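Matching sites in cellulose hydrolase from Bacillus licheniformis, a protein that probably cleaves internal beta-1,4-glucosidic bonds of cellulose, as an endo-beta-1,4-glucanase of glycoside hydrolase family 5 (PDB 4YZP (chain A, 1.70 Å), residues Ser70-Val75 and Val112-His117), and in its relative endoglucanase from Ruminococcus champanellensis (PDB 6WQV (chain B, 1.45 Å), residues Thr73-Val78 and Ile115-His120). Both blocks share one frame: the second was fitted to the first on N, CA, C and O of the twelve residues, RMSD 0.30 Å. Numbering follows each deposited sequence.

Structure 1 (4YZP).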
loop_
_atom_site.group_PDB
_atom_site.type_symbol
_atom_site.label_atom_id
_atom_site.label_comp_id
_atom_site.label_asym_id
_atom_site.label_seq_id
_atom_site.Cartn_x
_atom_site.Cartn_y
_atom_site.Cartn_z
ATOM N N SER A 70 -3.471 6.376 -14.479
ATOM C CA SER A 70 -2.761 5.220 -14.993
ATOM C C SER A 70 -3.039 3.962 -14.170
ATOM O O SER A 70 -3.419 4.029 -12.996
ATOM C CB SER A 70 -1.247 5.492 -15.049
ATOM O OG SER A 70 -0.679 5.762 -13.771
ATOM N N VAL A 71 -2.892 2.809 -14.813
ATOM C CA VAL A 71 -2.989 1.546 -14.090
ATOM C C VAL A 71 -1.824 0.637 -14.441
ATOM O O VAL A 71 -1.358 0.580 -15.591
ATOM C CB VAL A 71 -4.327 0.807 -14.363
ATOM C CG1 VAL A 71 -5.526 1.701 -14.027
ATOM C CG2 VAL A 71 -4.419 0.304 -15.794
ATOM N N ARG A 72 -1.316 -0.038 -13.424
ATOM C CA ARG A 72 -0.283 -1.041 -13.607
ATOM C C ARG A 72 -0.956 -2.399 -13.557
ATOM O O ARG A 72 -1.698 -2.691 -12.627
ATOM C CB ARG A 72 0.790 -0.929 -12.531
ATOM C CG ARG A 72 1.964 -1.937 -12.686
ATOM C CD ARG A 72 3.134 -1.410 -11.904
ATOM N NE ARG A 72 4.334 -2.269 -11.939
ATOM C CZ ARG A 72 4.668 -3.102 -10.964
ATOM N NH1 ARG A 72 3.881 -3.236 -9.897
ATOM N NH2 ARG A 72 5.787 -3.806 -11.051
ATOM N N ILE A 73 -0.699 -3.217 -14.573
ATOM C CA ILE A 73 -1.262 -4.559 -14.664
ATOM C C ILE A 73 -0.147 -5.614 -14.531
ATOM O O ILE A 73 0.465 -6.029 -15.518
ATOM C CB ILE A 73 -2.012 -4.741 -16.005
ATOM C CG1 ILE A 73 -3.021 -3.591 -16.197
ATOM C CG2 ILE A 73 -2.716 -6.085 -16.065
ATOM C CD1 ILE A 73 -3.844 -3.685 -17.497
ATOM N N PRO A 74 0.155 -6.015 -13.300
ATOM C CA PRO A 74 1.151 -7.069 -13.123
ATOM C C PRO A 74 0.648 -8.383 -13.715
ATOM O O PRO A 74 -0.501 -8.743 -13.509
ATOM C CB PRO A 74 1.307 -7.160 -11.609
ATOM C CG PRO A 74 0.111 -6.524 -11.043
ATOM C CD PRO A 74 -0.403 -5.535 -12.025
ATOM N N VAL A 75 1.490 -9.053 -14.489
ATOM C CA VAL A 75 1.111 -10.329 -15.074
ATOM C C VAL A 75 2.188 -11.355 -14.785
ATOM O O VAL A 75 3.373 -11.083 -15.025
ATOM C CB VAL A 75 0.922 -10.220 -16.594
ATOM C CG1 VAL A 75 0.567 -11.607 -17.182
ATOM C CG2 VAL A 75 -0.122 -9.132 -16.947
ATOM N N VAL A 112 0.598 0.150 -17.630
ATOM C CA VAL A 112 1.890 -0.525 -17.530
ATOM C C VAL A 112 1.660 -2.023 -17.533
ATOM O O VAL A 112 0.963 -2.545 -16.656
ATOM C CB VAL A 112 2.662 -0.137 -16.239
ATOM C CG1 VAL A 112 3.963 -0.980 -16.096
ATOM C CG2 VAL A 112 2.948 1.389 -16.195
ATOM N N LEU A 113 2.240 -2.713 -18.514
ATOM C CA LEU A 113 2.137 -4.165 -18.625
ATOM C C LEU A 113 3.498 -4.750 -18.298
ATOM O O LEU A 113 4.502 -4.308 -18.845
ATOM C CB LEU A 113 1.687 -4.563 -20.043
ATOM C CG LEU A 113 1.629 -6.041 -20.391
ATOM C CD1 LEU A 113 0.549 -6.710 -19.538
ATOM C CD2 LEU A 113 1.363 -6.249 -21.880
ATOM N N ASN A 114 3.560 -5.731 -17.404
ATOM C CA ASN A 114 4.879 -6.251 -17.061
ATOM C C ASN A 114 4.997 -7.769 -17.079
ATOM O O ASN A 114 4.061 -8.482 -17.456
ATOM C CB ASN A 114 5.294 -5.712 -15.689
ATOM C CG ASN A 114 4.620 -6.443 -14.517
ATOM O OD1 ASN A 114 3.912 -7.440 -14.679
ATOM N ND2 ASN A 114 4.881 -5.952 -13.315
ATOM N N ILE A 115 6.178 -8.238 -16.675
ATOM C CA ILE A 115 6.410 -9.616 -16.280
ATOM C C ILE A 115 6.638 -9.577 -14.767
ATOM O O ILE A 115 7.514 -8.849 -14.298
ATOM C CB ILE A 115 7.634 -10.233 -16.992
ATOM C CG1 ILE A 115 7.343 -10.406 -18.482
ATOM C CG2 ILE A 115 7.995 -11.570 -16.350
ATOM C CD1 ILE A 115 8.460 -11.152 -19.251
ATOM N N HIS A 116 5.853 -10.329 -13.997
ATOM C CA HIS A 116 5.815 -10.060 -12.561
ATOM C C HIS A 116 6.456 -11.143 -11.707
ATOM O O HIS A 116 7.678 -11.144 -11.548
ATOM C CB HIS A 116 4.362 -9.808 -12.126
ATOM C CG HIS A 116 4.237 -9.016 -10.859
ATOM N ND1 HIS A 116 4.409 -7.650 -10.815
ATOM C CD2 HIS A 116 3.962 -9.397 -9.588
ATOM C CE1 HIS A 116 4.239 -7.220 -9.576
ATOM N NE2 HIS A 116 3.966 -8.264 -8.813
ATOM N N HIS A 117 5.679 -12.079 -11.168
ATOM C CA HIS A 117 6.274 -13.040 -10.236
ATOM C C HIS A 117 7.168 -14.072 -10.902
ATOM O O HIS A 117 7.847 -14.841 -10.211
ATOM C CB HIS A 117 5.192 -13.734 -9.415
ATOM C CG HIS A 117 4.582 -12.839 -8.380
ATOM N ND1 HIS A 117 5.331 -11.968 -7.617
ATOM C CD2 HIS A 117 3.294 -12.662 -8.008
ATOM C CE1 HIS A 117 4.527 -11.305 -6.800
ATOM N NE2 HIS A 117 3.288 -11.709 -7.015
#

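Structure 2 (6WQV). With GLC (alpha-D-glucopyranose), chain C; BGC (beta-D-glucopyranose), chain D.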
loop_
_atom_site.group_PDB
_atom_site.type_symbol
_atom_site.label_atom_id
_atom_site.label_comp_id
_atom_site.label_asym_id
_atom_site.label_seq_id
_atom_site.Cartn_x
_atom_site.Cartn_y
_atom_site.Cartn_z
ATOM N N THR B 73 -3.781 6.118 -14.532
ATOM C CA THR B 73 -2.807 5.113 -14.944
ATOM C C THR B 73 -3.068 3.852 -14.137
ATOM O O THR B 73 -3.307 3.926 -12.928
ATOM C CB THR B 73 -1.390 5.631 -14.655
ATOM O OG1 THR B 73 -1.125 6.785 -15.454
ATOM C CG2 THR B 73 -0.332 4.589 -14.948
ATOM N N VAL B 74 -3.036 2.706 -14.808
ATOM C CA VAL B 74 -3.157 1.408 -14.151
ATOM C C VAL B 74 -1.958 0.554 -14.537
ATOM O O VAL B 74 -1.677 0.360 -15.727
ATOM C CB VAL B 74 -4.468 0.686 -14.500
ATOM C CG1 VAL B 74 -4.481 -0.721 -13.919
ATOM C CG2 VAL B 74 -5.651 1.494 -13.998
ATOM N N ARG B 75 -1.234 0.076 -13.530
ATOM C CA ARG B 75 -0.208 -0.935 -13.734
ATOM C C ARG B 75 -0.869 -2.299 -13.594
ATOM O O ARG B 75 -1.580 -2.558 -12.611
ATOM C CB ARG B 75 0.922 -0.773 -12.724
ATOM C CG ARG B 75 2.045 -1.824 -12.856
ATOM C CD ARG B 75 3.265 -1.278 -12.188
ATOM N NE ARG B 75 4.483 -2.090 -12.122
ATOM C CZ ARG B 75 4.782 -2.923 -11.134
ATOM N NH1 ARG B 75 3.936 -3.145 -10.142
ATOM N NH2 ARG B 75 5.960 -3.542 -11.152
ATOM N N VAL B 76 -0.686 -3.135 -14.612
ATOM C CA VAL B 76 -1.256 -4.478 -14.677
ATOM C C VAL B 76 -0.119 -5.478 -14.492
ATOM O O VAL B 76 0.500 -5.904 -15.487
ATOM C CB VAL B 76 -2.013 -4.705 -15.993
ATOM C CG1 VAL B 76 -2.595 -6.107 -16.053
ATOM C CG2 VAL B 76 -3.119 -3.677 -16.152
ATOM N N PRO B 77 0.199 -5.863 -13.259
ATOM C CA PRO B 77 1.240 -6.882 -13.055
ATOM C C PRO B 77 0.739 -8.232 -13.538
ATOM O O PRO B 77 -0.383 -8.642 -13.224
ATOM C CB PRO B 77 1.461 -6.872 -11.542
ATOM C CG PRO B 77 0.151 -6.418 -10.968
ATOM C CD PRO B 77 -0.421 -5.447 -11.986
ATOM N N VAL B 78 1.564 -8.928 -14.309
ATOM C CA VAL B 78 1.191 -10.216 -14.867
ATOM C C VAL B 78 2.297 -11.215 -14.603
ATOM O O VAL B 78 3.453 -10.989 -14.987
ATOM C CB VAL B 78 0.910 -10.141 -16.375
ATOM C CG1 VAL B 78 0.547 -11.528 -16.907
ATOM C CG2 VAL B 78 -0.172 -9.127 -16.684
ATOM N N ILE B 115 0.571 0.132 -17.761
ATOM C CA ILE B 115 1.890 -0.485 -17.670
ATOM C C ILE B 115 1.673 -1.985 -17.568
ATOM O O ILE B 115 0.976 -2.455 -16.663
ATOM C CB ILE B 115 2.663 0.033 -16.452
ATOM C CG1 ILE B 115 2.936 1.530 -16.590
ATOM C CG2 ILE B 115 3.971 -0.740 -16.272
ATOM C CD1 ILE B 115 3.180 2.197 -15.265
ATOM N N LEU B 116 2.257 -2.730 -18.500
ATOM C CA LEU B 116 2.174 -4.184 -18.553
ATOM C C LEU B 116 3.570 -4.753 -18.339
ATOM O O LEU B 116 4.513 -4.334 -19.022
ATOM C CB LEU B 116 1.654 -4.604 -19.931
ATOM C CG LEU B 116 1.601 -6.103 -20.222
ATOM C CD1 LEU B 116 0.607 -6.747 -19.270
ATOM C CD2 LEU B 116 1.230 -6.372 -21.657
ATOM N N ASN B 117 3.705 -5.707 -17.413
ATOM C CA ASN B 117 5.018 -6.243 -17.042
ATOM C C ASN B 117 5.042 -7.770 -17.102
ATOM O O ASN B 117 4.092 -8.424 -17.538
ATOM C CB ASN B 117 5.464 -5.720 -15.665
ATOM C CG ASN B 117 4.813 -6.454 -14.497
ATOM O OD1 ASN B 117 4.074 -7.417 -14.673
ATOM N ND2 ASN B 117 5.108 -5.991 -13.279
ATOM N N ILE B 118 6.194 -8.329 -16.713
ATOM C CA ILE B 118 6.297 -9.681 -16.173
ATOM C C ILE B 118 6.594 -9.531 -14.682
ATOM O O ILE B 118 7.342 -8.628 -14.282
ATOM C CB ILE B 118 7.332 -10.568 -16.897
ATOM C CG1 ILE B 118 8.780 -10.200 -16.565
ATOM C CG2 ILE B 118 7.143 -10.508 -18.413
ATOM C CD1 ILE B 118 9.807 -11.068 -17.303
ATOM N N HIS B 119 5.971 -10.376 -13.851
ATOM C CA HIS B 119 5.918 -10.092 -12.424
ATOM C C HIS B 119 6.617 -11.186 -11.631
ATOM O O HIS B 119 7.844 -11.137 -11.467
ATOM C CB HIS B 119 4.481 -9.771 -11.985
ATOM C CG HIS B 119 4.402 -8.958 -10.730
ATOM N ND1 HIS B 119 4.548 -7.584 -10.726
ATOM C CD2 HIS B 119 4.200 -9.319 -9.442
ATOM C CE1 HIS B 119 4.430 -7.139 -9.489
ATOM N NE2 HIS B 119 4.217 -8.172 -8.692
ATOM N N HIS B 120 5.893 -12.153 -11.070
ATOM C CA HIS B 120 6.515 -13.150 -10.197
ATOM C C HIS B 120 7.114 -14.291 -11.026
ATOM O O HIS B 120 6.624 -15.423 -11.044
ATOM C CB HIS B 120 5.513 -13.694 -9.189
ATOM C CG HIS B 120 5.028 -12.693 -8.190
ATOM N ND1 HIS B 120 5.873 -11.854 -7.497
ATOM C CD2 HIS B 120 3.778 -12.430 -7.731
ATOM C CE1 HIS B 120 5.170 -11.104 -6.668
ATOM N NE2 HIS B 120 3.893 -11.436 -6.789
HETATM C C1 GLC C . 6.699 -5.928 -4.308
HETATM C C2 GLC C . 5.896 -6.826 -5.230
HETATM C C3 GLC C . 4.471 -7.054 -4.963
HETATM C C4 GLC C . 4.237 -7.304 -3.492
HETATM C C5 GLC C . 4.689 -6.059 -2.765
HETATM C C6 GLC C . 4.333 -6.022 -1.288
HETATM O O1 GLC C . 6.780 -4.605 -4.643
HETATM O O2 GLC C . 6.136 -6.355 -6.591
HETATM O O3 GLC C . 4.071 -8.240 -5.746
HETATM O O4 GLC C . 2.851 -7.589 -3.279
HETATM O O5 GLC C . 6.164 -5.952 -2.878
HETATM O O6 GLC C . 4.955 -7.017 -0.599
HETATM C C2 BGC D . 1.284 -8.709 -1.908
HETATM C C3 BGC D . 1.074 -9.926 -1.066
HETATM C C4 BGC D . 1.476 -11.193 -1.777
HETATM C C5 BGC D . 2.899 -11.112 -2.283
HETATM C C6 BGC D . 3.344 -12.254 -3.140
HETATM C C1 BGC D . 2.717 -8.621 -2.414
HETATM O O2 BGC D . 0.968 -7.511 -1.157
HETATM O O3 BGC D . -0.347 -9.995 -0.690
HETATM O O4 BGC D . 1.456 -12.326 -0.830
HETATM O O5 BGC D . 3.053 -9.891 -3.122
HETATM O O6 BGC D . 4.751 -12.157 -3.382
#

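Structure 1 (4YZP)
The carbonyl O of Val112 accepts the amide N of Ile73 at 2.7 Å, with an N-H...O angle of 173°, joining strands 70-73 and 110-114. These are parallel neighbours in the eight-stranded TIM barrel, linked by helix 91-106 in a beta-alpha-beta unit. Ile73 CB lies 3.8 Å from the same Val112 O. Val112 CG1, anti to the backbone N (chi1 174°), lies 4.1 Å from Arg72 CG. The extended arginine forms salt bridges through NE to Glu158 and NH1 to Glu271, and hydrogen bonds through NH2 to Asn161 and NH1 to Asn36; Asn114 ND2 sits over one guanidinium face. The asparagine amide works in two directions: OD1 receives Val75 N at 2.9 Å, and ND2 donates to His116 ND1 at 3.1 Å, in the ring plane. Pro74 CB rests over a face of that imidazole, 3.5 Å from its centroid, a CH-pi contact. Val75 CG2 meets Leu113 CD1 at 3.6 Å. Ile115 points away from segment 70-75 onto helix 130-148. Ser70 OG is hydrogen-bonded to Met31 O.

Structure 2 (6WQV)
The carbonyl O of Ile115 accepts the amide N of Val76 at 2.7 Å, the N-H...O angle being 173°. Val76 CB lies 3.8 Å from the same Ile115 O. Ile115 CG2, anti to the backbone N while CG1 takes chi1 -64°, lies 4.1 Å from Arg75 CG. The extended arginine forms a salt bridge through NE to Glu160, and hydrogen bonds through NH1 to Asn28 and Gln288 and NH2 to Asn163; Asn117 ND2 sits over one guanidinium face. The asparagine amide works in two directions: OD1 receives Val78 N at 3.0 Å, and ND2 donates to His119 ND1 at 3.1 Å, in the ring plane. Pro77 CB rests over a face of that imidazole, 3.6 Å from its centroid, a CH-pi contact. His119 NE2 shares a nearly straight hydrogen bond of 3.0 Å with O3 of the GLC unit of the bound cellotriose, in the glycan pocket; His120 CE1 also approaches this O3. Val78 CG2 meets Leu116 CD1 at 3.6 Å. Ile118 points away from segment 73-78 onto helix 129-149, and Thr73 CG2 approaches Ile115 CD1.

Structure 1 against structure 2
The strand bond is kept: Ile73(A) N to Val112(A) O and Val76(B) N to Ile115(B) O both measure 2.7 Å. Asn114(A) and Asn117(B) likewise keep both side-chain hydrogen bonds, to Val75(A) N or Val78(B) N and to His116(A) ND1 or His119(B) ND1. The side chains of Arg72(A), Asn114(A) and His116(A) keep their place within the error. In structure 2 alone, GLC touches His119(B), which bonds to its O3, and His120(B), which BGC also touches; no ligand is modelled there in structure 1. Psi is -6° at His117(A) and 73° at His120(B), and their carbonyl O atoms stand 1.6 Å apart.

In the packing, OG of Ser70(A) points to a place not matched by Thr73(B), whose OG1 and CG2 occupy places not matched by Ser70(A). CG2 of Ile73(A) and CG1 of Val76(B) are 0.1 Å apart, as are CG1 of Ile73(A) and CG2 of Val76(B). Only CD1 of Ile73(A) is without a match, while both CB atoms still touch the opposing carbonyl O. CG1 of Val112(A) and CG2 of Ile115(B) fall 0.3 Å apart, and the touch on Arg72(A) or Arg75(B) persists. The models of Ile115(A) and Ile118(B) differ in chi1, -68° against 74°: CG2 of Ile118(B) lies near the place of CG1 of Ile115(A), the places of CG2 and CD1 of Ile115(A) are left, and the CD1 atoms lie 2.4 Å apart.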